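PDB 3TZG: DUF4595 domain-containing protein from Bacteroides vulgatus, which is of unknown function but folds as a porin-like beta barrel, consistent with a relationship to outer-membrane barrel proteins. Local coordinates for residues A[84-89]-A[119-124]. Residues are numbered along the deposited sequence; the frame is centred on the assembly and turned at random.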
loop_
_atom_site.group_PDB
_atom_site.type_symbol
_atom_site.label_atom_id
_atom_site.label_comp_id
_atom_site.label_asym_id
_atom_site.label_seq_id
_atom_site.Cartn_x
_atom_site.Cartn_y
_atom_site.Cartn_z
ATOM N N LEU A 84 14.274 5.400 -7.568
ATOM C CA LEU A 84 13.584 6.551 -7.013
ATOM C C LEU A 84 13.704 7.736 -7.948
ATOM O O LEU A 84 14.817 8.149 -8.285
ATOM C CB LEU A 84 14.134 6.907 -5.606
ATOM C CG LEU A 84 13.397 8.006 -4.822
ATOM C CD1 LEU A 84 12.189 7.458 -4.143
ATOM C CD2 LEU A 84 14.283 8.608 -3.789
ATOM N N LYS A 85 12.558 8.283 -8.374
ATOM C CA LYS A 85 12.532 9.485 -9.212
ATOM C C LYS A 85 12.664 10.675 -8.280
ATOM O O LYS A 85 11.761 10.897 -7.467
ATOM C CB LYS A 85 11.257 9.553 -10.083
ATOM N N VAL A 86 13.825 11.366 -8.305
ATOM C CA VAL A 86 14.022 12.510 -7.416
ATOM C C VAL A 86 13.642 13.752 -8.254
ATOM O O VAL A 86 12.444 14.032 -8.375
ATOM C CB VAL A 86 15.422 12.593 -6.720
ATOM C CG1 VAL A 86 15.447 13.708 -5.676
ATOM C CG2 VAL A 86 15.777 11.272 -6.042
ATOM N N GLY A 87 14.610 14.439 -8.854
ATOM C CA GLY A 87 14.302 15.611 -9.664
ATOM C C GLY A 87 13.755 15.223 -11.017
ATOM O O GLY A 87 12.591 14.832 -11.138
ATOM N N GLU A 88 14.609 15.324 -12.038
ATOM C CA GLU A 88 14.279 14.937 -13.404
ATOM C C GLU A 88 14.688 13.477 -13.610
ATOM O O GLU A 88 13.934 12.708 -14.215
ATOM C CB GLU A 88 14.967 15.874 -14.420
ATOM N N GLU A 89 15.871 13.098 -13.058
ATOM C CA GLU A 89 16.481 11.768 -13.143
ATOM C C GLU A 89 15.936 10.808 -12.051
ATOM O O GLU A 89 15.270 11.233 -11.096
ATOM C CB GLU A 89 18.016 11.881 -13.029
ATOM N N ARG A 119 24.528 8.861 -0.627
ATOM C CA ARG A 119 23.974 10.214 -0.671
ATOM C C ARG A 119 22.513 10.169 -0.289
ATOM O O ARG A 119 21.767 9.341 -0.810
ATOM C CB ARG A 119 24.180 10.799 -2.082
ATOM C CG ARG A 119 23.238 11.907 -2.562
ATOM C CD ARG A 119 23.652 12.368 -3.949
ATOM N NE ARG A 119 23.788 11.250 -4.899
ATOM C CZ ARG A 119 22.920 10.945 -5.865
ATOM N NH1 ARG A 119 21.850 11.704 -6.075
ATOM N NH2 ARG A 119 23.144 9.908 -6.660
ATOM N N PHE A 120 22.126 11.015 0.677
ATOM C CA PHE A 120 20.747 11.123 1.145
ATOM C C PHE A 120 19.864 11.702 0.037
ATOM O O PHE A 120 20.194 12.738 -0.546
ATOM C CB PHE A 120 20.674 11.987 2.415
ATOM C CG PHE A 120 19.255 12.207 2.883
ATOM C CD1 PHE A 120 18.575 11.211 3.586
ATOM C CD2 PHE A 120 18.582 13.393 2.588
ATOM C CE1 PHE A 120 17.254 11.400 3.983
ATOM C CE2 PHE A 120 17.264 13.581 2.996
ATOM C CZ PHE A 120 16.611 12.588 3.697
ATOM N N LEU A 121 18.732 11.063 -0.221
ATOM C CA LEU A 121 17.848 11.486 -1.305
ATOM C C LEU A 121 16.475 11.971 -0.836
ATOM O O LEU A 121 15.936 12.916 -1.439
ATOM C CB LEU A 121 17.623 10.300 -2.279
ATOM C CG LEU A 121 18.843 9.691 -2.979
ATOM C CD1 LEU A 121 18.506 8.348 -3.570
ATOM C CD2 LEU A 121 19.363 10.589 -4.049
ATOM N N LYS A 122 15.876 11.269 0.160
ATOM C CA LYS A 122 14.500 11.522 0.596
ATOM C C LYS A 122 14.168 10.912 1.965
ATOM O O LYS A 122 14.622 9.811 2.301
ATOM C CB LYS A 122 13.569 10.885 -0.451
ATOM C CG LYS A 122 12.173 11.429 -0.536
ATOM C CD LYS A 122 11.418 10.671 -1.641
ATOM C CE LYS A 122 9.911 10.867 -1.638
ATOM N NZ LYS A 122 9.515 12.287 -1.855
ATOM N N LYS A 123 13.329 11.626 2.732
ATOM C CA LYS A 123 12.766 11.178 4.006
ATOM C C LYS A 123 11.247 11.234 3.902
ATOM O O LYS A 123 10.702 12.239 3.448
ATOM C CB LYS A 123 13.286 12.027 5.180
ATOM C CG LYS A 123 13.093 11.378 6.539
ATOM C CD LYS A 123 13.537 12.283 7.655
ATOM C CE LYS A 123 13.409 11.572 8.991
ATOM N NZ LYS A 123 13.712 12.458 10.163
ATOM N N VAL A 124 10.567 10.142 4.248
ATOM C CA VAL A 124 9.095 10.077 4.245
ATOM C C VAL A 124 8.638 9.649 5.639
ATOM O O VAL A 124 9.179 8.684 6.196
ATOM C CB VAL A 124 8.515 9.164 3.152
ATOM C CG1 VAL A 124 7.004 9.315 3.085
ATOM C CG2 VAL A 124 9.147 9.453 1.783
#
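With its first torsion near 180° (chi1 -173°), L84 holds CG beside its own carbonyl carbon and reaches for the strand 120-130, while L121 sets CG anti to its carbonyl carbon (chi1 -60°); the two side chains slide past each other in opposite directions. The methyl CD2 of L84 lies against the L121 side chain, 4.0 Å from CB of L121, with CD1 of L121 almost as near. The same CD2 also meets the neighbouring lysine, 4.1 Å from CB of K122. Further along that lysine, CD of K122 sits 4.1 Å from CD1 of L84, so both leucine methyls rest on the aliphatic part of K122. V86 adds one touch at the turn: its CG2 comes to 4.2 Å from CD2 of L121, the two side chains crossing at about a right angle. L121 and K122 both point toward segment 84-89, consistent with the classic beta bulge they form opposite Y112, to whose backbone each is hydrogen-bonded. The segments are not sheet neighbours; strands 90-102 and 105-114 come between them in the sequence of pairing, and A93 and Y112 share the surface of L84. A contact across two intervening strands is consistent with the concave side of a curled antiparallel wall. Beyond the hydrocarbon, K122 NZ forms a salt bridge with E145 on strand 136-145. The modest link, 180 Å² in all, therefore rests on dispersion between methyl and methylene groups, and the pairing with E145 probably helps to fix the course of the K122 chain over L84.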